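Local coordinates for ABC transporter substrate-binding protein (PDB 3LKV), which probably serves as the periplasmic substrate-binding component of an ABC transporter, and holds a phenylalanine between its two lobes in this crystal, at residues S124-H129 against V155-L160; G144-P149 against A175-S180. All blocks are in the same frame, centred on the assembly; numbering follows the deposited sequence.

Interaction 1 of 2, residues S124-H129 against V155-L160; sequences SPVEQH and VSLMEL
Four side chains make this contact, with no polar bond across: Ser124, just ahead of helix 126-136, and Val126, its first residue, meet Leu157 and Leu160, one turn apart on helix 152-167. The closest touch is Leu157 CD2 to Ser124 CB, at 3.6 Å. The same methyl lies 3.8 Å from Ser124 OG and 3.8 Å from Val126 CG2, so one leucine branch touches both residues that flank Pro125. The CB of Leu157 points neither toward nor away from the other segment; chi1 of -66° sets CG beside the backbone N, and chi2 of 160° then turns CD2 to the partner. The CB of Val126 points toward the partner helix, and its side chain crosses both leucines obliquely. CG2, beside its backbone N, reaches Leu157 and also lies 4.0 Å from Leu160 CB, while CG1, anti to that N (chi1 173°), rests 3.9 Å from the backbone C of Leu160. Leu160 therefore meets the valine with its CB and main chain.

One shell out, Pro125 occupies the N-cap position and centres an inverse gamma turn, with a weak hydrogen bond from Val126 N to Ser124 O; this tight bend places Ser124 and Val126 on the same partner. Glu127 forms a salt bridge with Lys167 and a hydrogen bond with Ser164 on the far part of helix 152-167, and a hydrogen bond with His168 just after it. Leu157 also packs on Thr99 and Ile201. This is helix-to-helix packing between successive helices of one lobe of a periplasmic-binding-protein fold. The direct cohesion of the two segments is van der Waals contact of largely buried groups, while the polar ties between the helices lie farther along, at Glu127.

Interaction 2 of 2, residues G144-P149 against A175-S180; sequences GVVYNP and ATALKS
Strands 142-147 and 171-176 run parallel here, the two strands of the beta-alpha-beta unit whose helix is 152-167, with 171-176 at the sheet edge. Three backbone hydrogen bonds join the segments: Ala175 N to Val145 O, Tyr147 N to Ala175 O, and, from just past the strand, Ala177 N to Tyr147 O, the shortest at 2.9 Å, its donor above the carbonyl plane.

Tyr147 and Thr176 lie side by side on the face under helix 152-167. Tyr147 takes the crowded rotamer, CG between N and the carbonyl carbon (chi1 75°), and Thr176 puts OG1 in that position (chi1 57°). This leaves Thr176 CG2 over one ring face, a CH-pi contact 4.0 Å from the ring centroid. On the other face, toward helix 183-191, Val146 CG1 is anti to its N (chi1 176°) and meets Ala177 CB at 3.8 Å.

Beyond the strands, Pro149 CD packs on Thr176 CB. Asn148, CG anti to N, reaches along Ala177 and Leu178; its OD1 accepts from Gly150 N and its ND2 bonds Thr204 OG1. Backbone bonds thus fix the register, while the Asn148 amide ties the strand's exit to the loop after it, at Gly150, and to Thr204 on helix 203-207.

Helix 152-167 joins the two contacts: one side carries Leu157 and Leu160 for interaction 1, while Met158, present as selenomethionine, turns away to the sheet of interaction 2. Its SE sits 3.7 Å from Tyr147 CD2 and 3.8 Å from Val145 CG2, and at the start of the helix Val155 CG2 comes 3.5 Å from Pro149 O. The contact centres are 15 Å apart in the same lobe, and their segments alternate along the chain. Interaction 1 is nearer the cleft, with the Leu157 side chain about 6 Å from the bound phenylalanine. In interaction 2, the Asn148 side chain is about 10 Å from the bound phenylalanine, and the Val146 side chain about 12 Å from a zinc ion.

Interaction 1 of 2, residues S124-H129 against V155-L160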
ATOM      1  N   SER A 124       5.603 -28.789   3.190  1.00 26.29           N
ATOM      2  CA  SER A 124       7.031 -28.952   2.944  1.00 25.85           C
ATOM      3  C   SER A 124       7.375 -30.380   2.551  1.00 25.47           C
ATOM      4  O   SER A 124       6.860 -31.295   3.123  1.00 24.54           O
ATOM      5  CB  SER A 124       7.777 -28.677   4.227  1.00 26.05           C
ATOM      6  OG  SER A 124       7.617 -27.343   4.608  1.00 25.73           O
ATOM      7  N   PRO A 125       8.273 -30.570   1.590  1.00 26.10           N
ATOM      8  CA  PRO A 125       8.788 -31.924   1.343  1.00 26.05           C
ATOM      9  C   PRO A 125       9.884 -32.271   2.373  1.00 26.15           C
ATOM     10  O   PRO A 125      11.103 -32.178   2.105  1.00 25.02           O
ATOM     11  CB  PRO A 125       9.384 -31.807  -0.066  1.00 26.13           C
ATOM     12  CG  PRO A 125       9.893 -30.356  -0.107  1.00 27.34           C
ATOM     13  CD  PRO A 125       9.026 -29.538   0.841  1.00 25.94           C
ATOM     14  N   VAL A 126       9.451 -32.661   3.557  1.00 25.90           N
ATOM     15  CA  VAL A 126      10.377 -32.884   4.669  1.00 25.77           C
ATOM     16  C   VAL A 126      11.439 -33.980   4.311  1.00 26.63           C
ATOM     17  O   VAL A 126      12.628 -33.798   4.550  1.00 24.83           O
ATOM     18  CB  VAL A 126       9.566 -33.216   5.946  1.00 25.98           C
ATOM     19  CG1 VAL A 126      10.463 -33.651   7.140  1.00 23.59           C
ATOM     20  CG2 VAL A 126       8.656 -32.023   6.281  1.00 23.99           C
ATOM     21  N   GLU A 127      10.988 -35.103   3.745  1.00 27.33           N
ATOM     22  CA  GLU A 127      11.888 -36.191   3.329  1.00 28.49           C
ATOM     23  C   GLU A 127      13.006 -35.664   2.429  1.00 28.18           C
ATOM     24  O   GLU A 127      14.200 -35.937   2.613  1.00 27.85           O
ATOM     25  CB  GLU A 127      11.094 -37.288   2.593  1.00 29.70           C
ATOM     26  CG  GLU A 127      11.949 -38.426   1.901  1.00 31.33           C
ATOM     27  CD  GLU A 127      12.738 -39.311   2.873  1.00 36.79           C
ATOM     28  OE1 GLU A 127      13.612 -40.083   2.381  1.00 40.48           O
ATOM     29  OE2 GLU A 127      12.502 -39.241   4.116  1.00 39.12           O
ATOM     30  N   GLN A 128      12.614 -34.871   1.463  1.00 28.12           N
ATOM     31  CA  GLN A 128      13.588 -34.273   0.581  1.00 28.47           C
ATOM     32  C   GLN A 128      14.548 -33.334   1.357  1.00 28.00           C
ATOM     33  O   GLN A 128      15.748 -33.309   1.088  1.00 27.79           O
ATOM     34  CB  GLN A 128      12.836 -33.591  -0.555  1.00 28.82           C
ATOM     35  CG  GLN A 128      13.626 -33.183  -1.732  1.00 32.09           C
ATOM     36  CD  GLN A 128      12.765 -32.501  -2.830  1.00 35.73           C
ATOM     37  OE1 GLN A 128      11.529 -32.443  -2.754  1.00 36.51           O
ATOM     38  NE2 GLN A 128      13.438 -32.004  -3.856  1.00 36.06           N
ATOM     39  N   HIS A 129      14.053 -32.617   2.357  1.00 26.77           N
ATOM     40  CA  HIS A 129      14.931 -31.777   3.154  1.00 26.60           C
ATOM     41  C   HIS A 129      15.959 -32.609   3.969  1.00 26.64           C
ATOM     42  O   HIS A 129      17.104 -32.216   4.102  1.00 25.73           O
ATOM     43  CB  HIS A 129      14.136 -30.887   4.131  1.00 25.98           C
ATOM     44  CG  HIS A 129      13.330 -29.817   3.465  1.00 26.07           C
ATOM     45  ND1 HIS A 129      12.336 -29.129   4.118  1.00 25.07           N
ATOM     46  CD2 HIS A 129      13.376 -29.307   2.211  1.00 27.44           C
ATOM     47  CE1 HIS A 129      11.797 -28.244   3.295  1.00 28.59           C
ATOM     48  NE2 HIS A 129      12.414 -28.326   2.129  1.00 27.27           N
ATOM     49  N   VAL A 155       2.937 -29.221  14.106  1.00 25.29           N
ATOM     50  CA  VAL A 155       2.631 -30.572  14.560  1.00 24.99           C
ATOM     51  C   VAL A 155       2.612 -31.504  13.369  1.00 25.95           C
ATOM     52  O   VAL A 155       3.306 -32.536  13.370  1.00 26.04           O
ATOM     53  CB  VAL A 155       1.327 -30.624  15.388  1.00 25.88           C
ATOM     54  CG1 VAL A 155       0.877 -32.132  15.721  1.00 25.44           C
ATOM     55  CG2 VAL A 155       1.511 -29.822  16.693  1.00 25.16           C
ATOM     56  N   SER A 156       1.922 -31.126  12.295  1.00 25.42           N
ATOM     57  CA  SER A 156       1.925 -31.973  11.090  1.00 24.95           C
ATOM     58  C   SER A 156       3.352 -32.158  10.560  1.00 24.77           C
ATOM     59  O   SER A 156       3.739 -33.258  10.188  1.00 25.07           O
ATOM     60  CB  SER A 156       1.048 -31.358   9.997  1.00 25.39           C
ATOM     61  OG  SER A 156      -0.273 -31.180  10.453  1.00 26.96           O
ATOM     62  N   LEU A 157       4.142 -31.089  10.508  1.00 23.35           N
ATOM     63  CA  LEU A 157       5.494 -31.220  10.035  1.00 23.33           C
ATOM     64  C   LEU A 157       6.370 -32.118  10.933  1.00 23.66           C
ATOM     65  O   LEU A 157       7.164 -32.903  10.411  1.00 22.46           O
ATOM     66  CB  LEU A 157       6.169 -29.864   9.820  1.00 22.82           C
ATOM     67  CG  LEU A 157       5.585 -28.975   8.700  1.00 23.01           C
ATOM     68  CD1 LEU A 157       6.006 -27.516   8.947  1.00 21.46           C
ATOM     69  CD2 LEU A 157       5.998 -29.436   7.304  1.00 21.96           C
HETATM   70  N   MSE A 158       6.229 -32.019  12.250  1.00 25.05           N
HETATM   71  CA  MSE A 158       6.976 -32.891  13.168  1.00 26.69           C
HETATM   72  C   MSE A 158       6.636 -34.381  12.920  1.00 28.25           C
HETATM   73  O   MSE A 158       7.509 -35.234  13.046  1.00 27.75           O
HETATM   74  CB  MSE A 158       6.739 -32.521  14.643  1.00 26.41           C
HETATM   75  CG  MSE A 158       7.315 -31.162  15.010  1.00 28.56           C
HETATM   76 SE   MSE A 158       9.293 -31.186  14.757  0.75 34.18          SE
HETATM   77  CE  MSE A 158       9.609 -32.722  15.974  1.00 24.97           C
ATOM     78  N   GLU A 159       5.392 -34.707  12.555  1.00 29.34           N
ATOM     79  CA  GLU A 159       5.089 -36.104  12.290  1.00 30.59           C
ATOM     80  C   GLU A 159       5.863 -36.542  11.057  1.00 30.71           C
ATOM     81  O   GLU A 159       6.348 -37.650  11.002  1.00 30.88           O
ATOM     82  CB  GLU A 159       3.614 -36.326  12.049  1.00 31.51           C
ATOM     83  CG  GLU A 159       2.799 -36.509  13.324  1.00 34.39           C
ATOM     84  CD  GLU A 159       1.287 -36.578  13.056  0.30 33.67           C
ATOM     85  OE1 GLU A 159       0.904 -37.050  11.964  0.30 32.51           O
ATOM     86  OE2 GLU A 159       0.495 -36.149  13.933  0.30 33.04           O
ATOM     87  N   LEU A 160       5.985 -35.674  10.060  1.00 30.33           N
ATOM     88  CA  LEU A 160       6.740 -36.038   8.866  1.00 30.35           C
ATOM     89  C   LEU A 160       8.239 -36.097   9.164  1.00 31.01           C
ATOM     90  O   LEU A 160       8.959 -36.949   8.629  1.00 31.52           O
ATOM     91  CB  LEU A 160       6.493 -35.071   7.720  1.00 29.39           C
ATOM     92  CG  LEU A 160       5.104 -35.165   7.069  1.00 29.06           C
ATOM     93  CD1 LEU A 160       4.908 -33.925   6.170  1.00 25.81           C
ATOM     94  CD2 LEU A 160       4.888 -36.477   6.243  1.00 24.19           C
TER

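Interaction 2 of 2, residues G144-P149 against A175-S180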
ATOM      1  N   GLY A 144      18.455 -31.015  15.053  1.00 23.70           N
ATOM      2  CA  GLY A 144      17.774 -30.229  16.076  1.00 23.76           C
ATOM      3  C   GLY A 144      16.584 -29.530  15.453  1.00 24.25           C
ATOM      4  O   GLY A 144      16.628 -29.151  14.263  1.00 23.37           O
ATOM      5  N   VAL A 145      15.512 -29.374  16.224  1.00 23.86           N
ATOM      6  CA  VAL A 145      14.351 -28.674  15.696  1.00 24.32           C
ATOM      7  C   VAL A 145      13.616 -28.013  16.809  1.00 24.10           C
ATOM      8  O   VAL A 145      13.494 -28.569  17.892  1.00 24.82           O
ATOM      9  CB  VAL A 145      13.425 -29.614  14.845  1.00 25.22           C
ATOM     10  CG1 VAL A 145      12.989 -30.794  15.613  1.00 25.06           C
ATOM     11  CG2 VAL A 145      12.186 -28.842  14.299  1.00 24.75           C
ATOM     12  N   VAL A 146      13.204 -26.778  16.574  1.00 24.07           N
ATOM     13  CA  VAL A 146      12.405 -26.026  17.520  1.00 23.79           C
ATOM     14  C   VAL A 146      11.045 -25.810  16.852  1.00 24.80           C
ATOM     15  O   VAL A 146      10.971 -25.491  15.695  1.00 23.74           O
ATOM     16  CB  VAL A 146      13.045 -24.654  17.791  1.00 24.04           C
ATOM     17  CG1 VAL A 146      12.136 -23.798  18.722  1.00 21.31           C
ATOM     18  CG2 VAL A 146      14.467 -24.851  18.425  1.00 22.90           C
ATOM     19  N   TYR A 147       9.978 -25.949  17.601  1.00 25.03           N
ATOM     20  CA  TYR A 147       8.657 -25.768  17.033  1.00 26.64           C
ATOM     21  C   TYR A 147       7.657 -25.383  18.096  1.00 25.54           C
ATOM     22  O   TYR A 147       7.928 -25.462  19.286  1.00 24.89           O
ATOM     23  CB  TYR A 147       8.216 -27.040  16.318  1.00 26.26           C
ATOM     24  CG  TYR A 147       7.801 -28.130  17.226  1.00 30.47           C
ATOM     25  CD1 TYR A 147       6.463 -28.296  17.579  1.00 35.25           C
ATOM     26  CD2 TYR A 147       8.713 -29.040  17.717  1.00 32.04           C
ATOM     27  CE1 TYR A 147       6.069 -29.339  18.406  1.00 33.89           C
ATOM     28  CE2 TYR A 147       8.324 -30.072  18.554  1.00 31.68           C
ATOM     29  CZ  TYR A 147       7.015 -30.213  18.896  1.00 36.70           C
ATOM     30  OH  TYR A 147       6.630 -31.244  19.709  1.00 36.86           O
ATOM     31  N   ASN A 148       6.520 -24.905  17.630  1.00 26.47           N
ATOM     32  CA  ASN A 148       5.438 -24.429  18.497  1.00 26.04           C
ATOM     33  C   ASN A 148       4.285 -25.423  18.431  1.00 25.82           C
ATOM     34  O   ASN A 148       3.634 -25.565  17.403  1.00 24.50           O
ATOM     35  CB  ASN A 148       4.954 -23.027  18.101  1.00 25.86           C
ATOM     36  CG  ASN A 148       3.853 -22.483  19.052  1.00 26.09           C
ATOM     37  OD1 ASN A 148       3.258 -23.223  19.848  1.00 24.38           O
ATOM     38  ND2 ASN A 148       3.649 -21.190  19.009  1.00 26.04           N
ATOM     39  N   PRO A 149       4.045 -26.137  19.543  1.00 25.79           N
ATOM     40  CA  PRO A 149       3.052 -27.178  19.520  1.00 25.82           C
ATOM     41  C   PRO A 149       1.643 -26.614  19.441  1.00 25.11           C
ATOM     42  O   PRO A 149       0.763 -27.364  19.111  1.00 26.55           O
ATOM     43  CB  PRO A 149       3.284 -27.939  20.826  1.00 26.35           C
ATOM     44  CG  PRO A 149       3.861 -26.963  21.735  1.00 25.52           C
ATOM     45  CD  PRO A 149       4.698 -26.035  20.855  1.00 26.94           C
ATOM     46  N   ALA A 175      12.952 -29.119  20.848  1.00 25.80           N
ATOM     47  CA  ALA A 175      12.539 -28.245  21.919  1.00 25.40           C
ATOM     48  C   ALA A 175      11.339 -27.417  21.455  1.00 25.59           C
ATOM     49  O   ALA A 175      11.224 -27.092  20.267  1.00 27.52           O
ATOM     50  CB  ALA A 175      13.653 -27.384  22.324  1.00 24.80           C
ATOM     51  N   THR A 176      10.444 -27.073  22.366  1.00 24.61           N
ATOM     52  CA  THR A 176       9.303 -26.287  21.968  1.00 24.72           C
ATOM     53  C   THR A 176       9.482 -24.857  22.380  1.00 24.42           C
ATOM     54  O   THR A 176      10.219 -24.569  23.294  1.00 23.10           O
ATOM     55  CB  THR A 176       7.975 -26.834  22.506  1.00 23.80           C
ATOM     56  OG1 THR A 176       8.032 -26.929  23.921  1.00 21.54           O
ATOM     57  CG2 THR A 176       7.717 -28.187  21.883  1.00 25.26           C
ATOM     58  N   ALA A 177       8.806 -23.974  21.651  1.00 23.71           N
ATOM     59  CA  ALA A 177       8.781 -22.558  21.929  1.00 23.91           C
ATOM     60  C   ALA A 177       7.336 -22.128  21.760  1.00 23.50           C
ATOM     61  O   ALA A 177       6.773 -22.274  20.687  1.00 22.45           O
ATOM     62  CB  ALA A 177       9.691 -21.821  20.929  1.00 23.61           C
ATOM     63  N   LEU A 178       6.727 -21.644  22.826  1.00 24.63           N
ATOM     64  CA  LEU A 178       5.322 -21.275  22.799  1.00 26.52           C
ATOM     65  C   LEU A 178       5.071 -19.904  22.177  1.00 27.20           C
ATOM     66  O   LEU A 178       3.951 -19.576  21.831  1.00 29.39           O
ATOM     67  CB  LEU A 178       4.746 -21.281  24.229  1.00 27.04           C
ATOM     68  CG  LEU A 178       4.935 -22.633  24.967  1.00 30.01           C
ATOM     69  CD1 LEU A 178       4.351 -22.555  26.387  1.00 27.36           C
ATOM     70  CD2 LEU A 178       4.307 -23.798  24.159  1.00 27.90           C
ATOM     71  N   LYS A 179       6.087 -19.073  22.121  1.00 27.52           N
ATOM     72  CA  LYS A 179       5.963 -17.785  21.498  1.00 27.86           C
ATOM     73  C   LYS A 179       7.344 -17.405  20.997  1.00 27.18           C
ATOM     74  O   LYS A 179       8.344 -18.031  21.376  1.00 25.08           O
ATOM     75  CB  LYS A 179       5.420 -16.761  22.492  1.00 28.73           C
ATOM     76  CG  LYS A 179       6.200 -16.707  23.723  1.00 32.28           C
ATOM     77  CD  LYS A 179       5.502 -15.830  24.769  1.00 38.75           C
ATOM     78  CE  LYS A 179       6.458 -15.616  25.963  1.00 42.10           C
ATOM     79  NZ  LYS A 179       6.974 -16.927  26.521  1.00 43.98           N
ATOM     80  N   SER A 180       7.390 -16.420  20.108  1.00 26.62           N
ATOM     81  CA  SER A 180       8.609 -16.176  19.390  1.00 27.02           C
ATOM     82  C   SER A 180       9.753 -15.731  20.251  1.00 26.07           C
ATOM     83  O   SER A 180      10.861 -15.988  19.905  1.00 25.23           O
ATOM     84  CB  SER A 180       8.405 -15.256  18.188  1.00 28.15           C
ATOM     85  OG  SER A 180       7.728 -14.094  18.516  1.00 29.43           O
TER